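Local coordinates for single-stranded DNA-binding protein (Mycobacterium smegmatis, PDB 5GQO) that probably binds single-stranded DNA through an OB-fold domain that assembles as a tetramer, at residues E25-P38 / L90-Y103. Numbering follows the deposited sequence.
Sequences ETPFTVVGNIITNP and LGKGDSVVVVGHLY
F28 and L102 meet at the corner where segment 90-103 bends away at G100: the CD1 methyl of L102 lies over one face of the phenyl ring, 4.3 Å from its centroid and displaced toward the rim, a CH-pi contact. With CG anti to the backbone N (chi1 -179°), the F28 ring extends beside its carbonyl carbon to meet this methyl. On the same side of the sheet as F28, V30 and V98 lie side by side, CG1 of V30 against CB of V98 at 3.7 Å. Past the corner at G32, CG1 of I34 meets CG2 of V96 at about a right angle, while the extended I34 chain (chi2 179°) carries CD1 to CB of L90, 3.9 Å away. T29 beside V99 and V31 opposite V97 occupy the other face. Paired antiparallel backbone bonds join F28 with G100, V30 with V98 and G32 with V96. At one end, Y103 OH donates to E25 OE1 from above the carboxylate plane, and CG of E25 lies over the H101 ring. The opposite end closes on the type II turn G91-D94: I34 bonds to G93 and D94 through its backbone, and N33 ND2 bonds G93 O at 3.2 Å, the acceptor near the N33 amide plane but the donor above the G93 carbonyl plane, while N33 OD1 accepts from R131.

V97 and V99 pack on V97 of the third subunit, where T29 OG1 hydrogen-bonds OG1 of that subunit's T29. Within the OB fold, V120 of strand 117-122 packs on F28, V98 and L102, V125 of strand 124-126 meets L90 and V96, and strand 46-55 pairs with N33 and I35.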
loop_
_atom_site.group_PDB
_atom_site.type_symbol
_atom_site.label_atom_id
_atom_site.label_comp_id
_atom_site.label_asym_id
_atom_site.label_seq_id
_atom_site.Cartn_x
_atom_site.Cartn_y
_atom_site.Cartn_z
ATOM N N GLU B 25 -1.935 -7.788 9.739
ATOM C CA GLU B 25 -2.640 -6.511 9.812
ATOM C C GLU B 25 -2.831 -5.978 8.385
ATOM O O GLU B 25 -2.216 -6.481 7.455
ATOM C CB GLU B 25 -1.847 -5.496 10.635
ATOM C CG GLU B 25 -1.311 -6.013 11.996
ATOM C CD GLU B 25 -1.993 -5.384 13.205
ATOM O OE1 GLU B 25 -3.249 -5.413 13.273
ATOM O OE2 GLU B 25 -1.261 -4.873 14.100
ATOM N N THR B 26 -3.708 -5.005 8.189
ATOM C CA THR B 26 -3.895 -4.395 6.860
ATOM C C THR B 26 -3.160 -3.015 6.724
ATOM O O THR B 26 -3.631 -2.003 7.264
ATOM C CB THR B 26 -5.396 -4.221 6.546
ATOM O OG1 THR B 26 -6.021 -5.503 6.472
ATOM C CG2 THR B 26 -5.613 -3.548 5.213
ATOM N N PRO B 27 -2.034 -2.973 6.006
ATOM C CA PRO B 27 -1.316 -1.698 5.943
ATOM C C PRO B 27 -2.061 -0.679 5.124
ATOM O O PRO B 27 -2.870 -1.015 4.331
ATOM C CB PRO B 27 0.011 -2.040 5.287
ATOM C CG PRO B 27 -0.140 -3.435 4.805
ATOM C CD PRO B 27 -1.179 -4.089 5.631
ATOM N N PHE B 28 -1.837 0.586 5.421
ATOM C CA PHE B 28 -2.594 1.654 4.838
ATOM C C PHE B 28 -1.790 2.940 4.835
ATOM O O PHE B 28 -1.057 3.239 5.805
ATOM C CB PHE B 28 -3.850 1.827 5.655
ATOM C CG PHE B 28 -4.769 2.908 5.145
ATOM C CD1 PHE B 28 -5.333 2.813 3.879
ATOM C CD2 PHE B 28 -5.075 3.992 5.914
ATOM C CE1 PHE B 28 -6.198 3.784 3.394
ATOM C CE2 PHE B 28 -5.964 4.964 5.457
ATOM C CZ PHE B 28 -6.517 4.867 4.193
ATOM N N THR B 29 -1.984 3.714 3.767
ATOM C CA THR B 29 -1.417 5.022 3.608
ATOM C C THR B 29 -2.463 5.974 3.104
ATOM O O THR B 29 -3.213 5.631 2.225
ATOM C CB THR B 29 -0.336 5.046 2.591
ATOM O OG1 THR B 29 0.779 4.269 3.047
ATOM C CG2 THR B 29 0.126 6.514 2.405
ATOM N N VAL B 30 -2.558 7.154 3.713
ATOM C CA VAL B 30 -3.416 8.215 3.196
ATOM C C VAL B 30 -2.668 9.549 3.214
ATOM O O VAL B 30 -1.915 9.844 4.129
ATOM C CB VAL B 30 -4.768 8.335 3.957
ATOM C CG1 VAL B 30 -4.584 8.728 5.416
ATOM C CG2 VAL B 30 -5.688 9.334 3.277
ATOM N N VAL B 31 -2.888 10.330 2.181
ATOM C CA VAL B 31 -2.304 11.660 2.062
ATOM C C VAL B 31 -3.477 12.658 1.971
ATOM O O VAL B 31 -4.400 12.450 1.206
ATOM C CB VAL B 31 -1.466 11.752 0.780
ATOM C CG1 VAL B 31 -1.049 13.177 0.541
ATOM C CG2 VAL B 31 -0.276 10.794 0.846
ATOM N N GLY B 32 -3.469 13.713 2.769
ATOM C CA GLY B 32 -4.574 14.656 2.735
ATOM C C GLY B 32 -4.362 15.804 3.701
ATOM O O GLY B 32 -3.297 16.408 3.737
ATOM N N ASN B 33 -5.391 16.082 4.490
ATOM C CA ASN B 33 -5.420 17.195 5.415
ATOM C C ASN B 33 -6.135 16.801 6.680
ATOM O O ASN B 33 -7.146 16.099 6.622
ATOM C CB ASN B 33 -6.174 18.370 4.793
ATOM C CG ASN B 33 -5.425 18.963 3.653
ATOM O OD1 ASN B 33 -5.515 18.484 2.533
ATOM N ND2 ASN B 33 -4.611 19.966 3.945
ATOM N N ILE B 34 -5.630 17.273 7.804
ATOM C CA ILE B 34 -6.335 17.138 9.049
ATOM C C ILE B 34 -7.502 18.095 8.948
ATOM O O ILE B 34 -7.307 19.247 8.573
ATOM C CB ILE B 34 -5.448 17.557 10.212
ATOM C CG1 ILE B 34 -4.182 16.706 10.226
ATOM C CG2 ILE B 34 -6.187 17.412 11.526
ATOM C CD1 ILE B 34 -3.214 17.051 11.336
ATOM N N ILE B 35 -8.716 17.637 9.273
ATOM C CA ILE B 35 -9.893 18.500 9.154
ATOM C C ILE B 35 -10.648 18.674 10.454
ATOM O O ILE B 35 -11.714 19.278 10.473
ATOM C CB ILE B 35 -10.859 17.961 8.110
ATOM C CG1 ILE B 35 -11.254 16.523 8.440
ATOM C CG2 ILE B 35 -10.234 18.049 6.729
ATOM C CD1 ILE B 35 -12.530 16.126 7.782
ATOM N N THR B 36 -10.131 18.140 11.553
ATOM C CA THR B 36 -10.676 18.501 12.871
ATOM C C THR B 36 -9.570 18.944 13.807
ATOM O O THR B 36 -8.390 18.714 13.545
ATOM C CB THR B 36 -11.393 17.334 13.548
ATOM O OG1 THR B 36 -10.445 16.282 13.761
ATOM C CG2 THR B 36 -12.580 16.875 12.732
ATOM N N ASN B 37 -9.969 19.573 14.910
ATOM C CA ASN B 37 -9.009 19.864 15.976
ATOM C C ASN B 37 -8.691 18.587 16.696
ATOM O O ASN B 37 -9.588 17.910 17.222
ATOM C CB ASN B 37 -9.497 20.917 16.968
ATOM C CG ASN B 37 -9.541 22.273 16.343
ATOM O OD1 ASN B 37 -8.501 22.814 15.936
ATOM N ND2 ASN B 37 -10.735 22.785 16.155
ATOM N N PRO B 38 -7.414 18.243 16.733
ATOM C CA PRO B 38 -7.118 16.997 17.370
ATOM C C PRO B 38 -7.465 16.973 18.861
ATOM O O PRO B 38 -7.502 18.001 19.518
ATOM C CB PRO B 38 -5.631 16.854 17.160
ATOM C CG PRO B 38 -5.347 17.609 15.921
ATOM C CD PRO B 38 -6.273 18.780 15.977
ATOM N N LEU B 90 1.460 19.588 14.240
ATOM C CA LEU B 90 0.365 19.701 13.280
ATOM C C LEU B 90 -1.006 19.994 13.914
ATOM O O LEU B 90 -1.254 19.705 15.079
ATOM C CB LEU B 90 0.203 18.397 12.524
ATOM C CG LEU B 90 1.418 17.763 11.815
ATOM C CD1 LEU B 90 1.066 16.462 11.138
ATOM C CD2 LEU B 90 1.984 18.703 10.755
ATOM N N GLY B 91 -1.930 20.508 13.112
ATOM C CA GLY B 91 -3.225 20.930 13.623
ATOM C C GLY B 91 -4.203 21.042 12.479
ATOM O O GLY B 91 -3.838 20.786 11.334
ATOM N N LYS B 92 -5.429 21.454 12.788
ATOM C CA LYS B 92 -6.496 21.541 11.818
ATOM C C LYS B 92 -6.040 22.318 10.577
ATOM O O LYS B 92 -5.374 23.349 10.700
ATOM C CB LYS B 92 -7.704 22.241 12.438
ATOM C CG LYS B 92 -9.057 22.080 11.739
ATOM C CD LYS B 92 -10.105 22.801 12.605
ATOM C CE LYS B 92 -11.551 22.523 12.251
ATOM N NZ LYS B 92 -11.902 23.276 11.038
ATOM N N GLY B 93 -6.353 21.771 9.400
ATOM C CA GLY B 93 -5.991 22.385 8.146
ATOM C C GLY B 93 -4.657 21.879 7.587
ATOM O O GLY B 93 -4.428 21.987 6.401
ATOM N N ASP B 94 -3.759 21.351 8.409
ATOM C CA ASP B 94 -2.441 21.014 7.888
ATOM C C ASP B 94 -2.532 19.802 6.956
ATOM O O ASP B 94 -3.390 18.892 7.094
ATOM C CB ASP B 94 -1.422 20.686 8.991
ATOM C CG ASP B 94 -1.011 21.897 9.832
ATOM O OD1 ASP B 94 -1.115 23.022 9.357
ATOM O OD2 ASP B 94 -0.589 21.690 11.002
ATOM N N SER B 95 -1.622 19.809 6.002
ATOM C CA SER B 95 -1.516 18.746 5.036
ATOM C C SER B 95 -0.780 17.636 5.741
ATOM O O SER B 95 0.083 17.945 6.524
ATOM C CB SER B 95 -0.706 19.243 3.851
ATOM O OG SER B 95 0.659 19.225 4.246
ATOM N N VAL B 96 -1.135 16.371 5.496
ATOM C CA VAL B 96 -0.523 15.231 6.188
ATOM C C VAL B 96 -0.271 14.039 5.307
ATOM O O VAL B 96 -1.049 13.752 4.386
ATOM C CB VAL B 96 -1.436 14.555 7.265
ATOM C CG1 VAL B 96 -0.883 14.674 8.622
ATOM C CG2 VAL B 96 -2.866 15.019 7.207
ATOM N N VAL B 97 0.754 13.280 5.685
ATOM C CA VAL B 97 1.008 11.936 5.170
ATOM C C VAL B 97 0.825 11.027 6.369
ATOM O O VAL B 97 1.470 11.249 7.389
ATOM C CB VAL B 97 2.444 11.811 4.674
ATOM C CG1 VAL B 97 2.743 10.414 4.167
ATOM C CG2 VAL B 97 2.659 12.776 3.548
ATOM N N VAL B 98 -0.040 10.030 6.252
ATOM C CA VAL B 98 -0.297 9.093 7.343
ATOM C C VAL B 98 -0.063 7.645 6.877
ATOM O O VAL B 98 -0.651 7.190 5.876
ATOM C CB VAL B 98 -1.746 9.169 7.801
ATOM C CG1 VAL B 98 -1.996 8.134 8.858
ATOM C CG2 VAL B 98 -2.059 10.550 8.326
ATOM N N VAL B 99 0.771 6.931 7.622
ATOM C CA VAL B 99 1.042 5.546 7.382
ATOM C C VAL B 99 0.700 4.723 8.622
ATOM O O VAL B 99 1.011 5.147 9.716
ATOM C CB VAL B 99 2.499 5.334 7.095
ATOM C CG1 VAL B 99 2.781 3.851 6.801
ATOM C CG2 VAL B 99 2.881 6.178 5.916
ATOM N N GLY B 100 0.048 3.565 8.446
ATOM C CA GLY B 100 -0.202 2.672 9.569
ATOM C C GLY B 100 -1.006 1.440 9.198
ATOM O O GLY B 100 -0.767 0.819 8.186
ATOM N N HIS B 101 -2.004 1.120 10.002
ATOM C CA HIS B 101 -2.822 -0.039 9.750
ATOM C C HIS B 101 -4.255 0.338 9.901
ATOM O O HIS B 101 -4.589 1.139 10.754
ATOM C CB HIS B 101 -2.411 -1.202 10.664
ATOM C CG HIS B 101 -0.993 -1.619 10.468
ATOM N ND1 HIS B 101 -0.598 -2.486 9.470
ATOM C CD2 HIS B 101 0.126 -1.289 11.138
ATOM C CE1 HIS B 101 0.711 -2.662 9.517
ATOM N NE2 HIS B 101 1.168 -1.967 10.539
ATOM N N LEU B 102 -5.113 -0.241 9.070
ATOM C CA LEU B 102 -6.538 0.140 9.067
ATOM C C LEU B 102 -7.445 -0.846 9.822
ATOM O O LEU B 102 -7.224 -2.054 9.738
ATOM C CB LEU B 102 -6.983 0.221 7.607
ATOM C CG LEU B 102 -8.318 0.909 7.338
ATOM C CD1 LEU B 102 -8.243 2.374 7.699
ATOM C CD2 LEU B 102 -8.566 0.754 5.873
ATOM N N TYR B 103 -8.450 -0.335 10.514
ATOM C CA TYR B 103 -9.294 -1.115 11.458
ATOM C C TYR B 103 -10.694 -0.654 11.274
ATOM O O TYR B 103 -10.895 0.512 10.957
ATOM C CB TYR B 103 -8.941 -0.886 12.986
ATOM C CG TYR B 103 -7.591 -1.427 13.292
ATOM C CD1 TYR B 103 -7.392 -2.826 13.427
ATOM C CD2 TYR B 103 -6.463 -0.586 13.357
ATOM C CE1 TYR B 103 -6.114 -3.372 13.650
ATOM C CE2 TYR B 103 -5.168 -1.133 13.578
ATOM C CZ TYR B 103 -4.999 -2.524 13.711
ATOM O OH TYR B 103 -3.740 -3.043 13.909
HETATM O O HOH W 1 -5.080 -3.718 10.119
HETATM O O HOH W 2 -5.987 22.250 15.579
#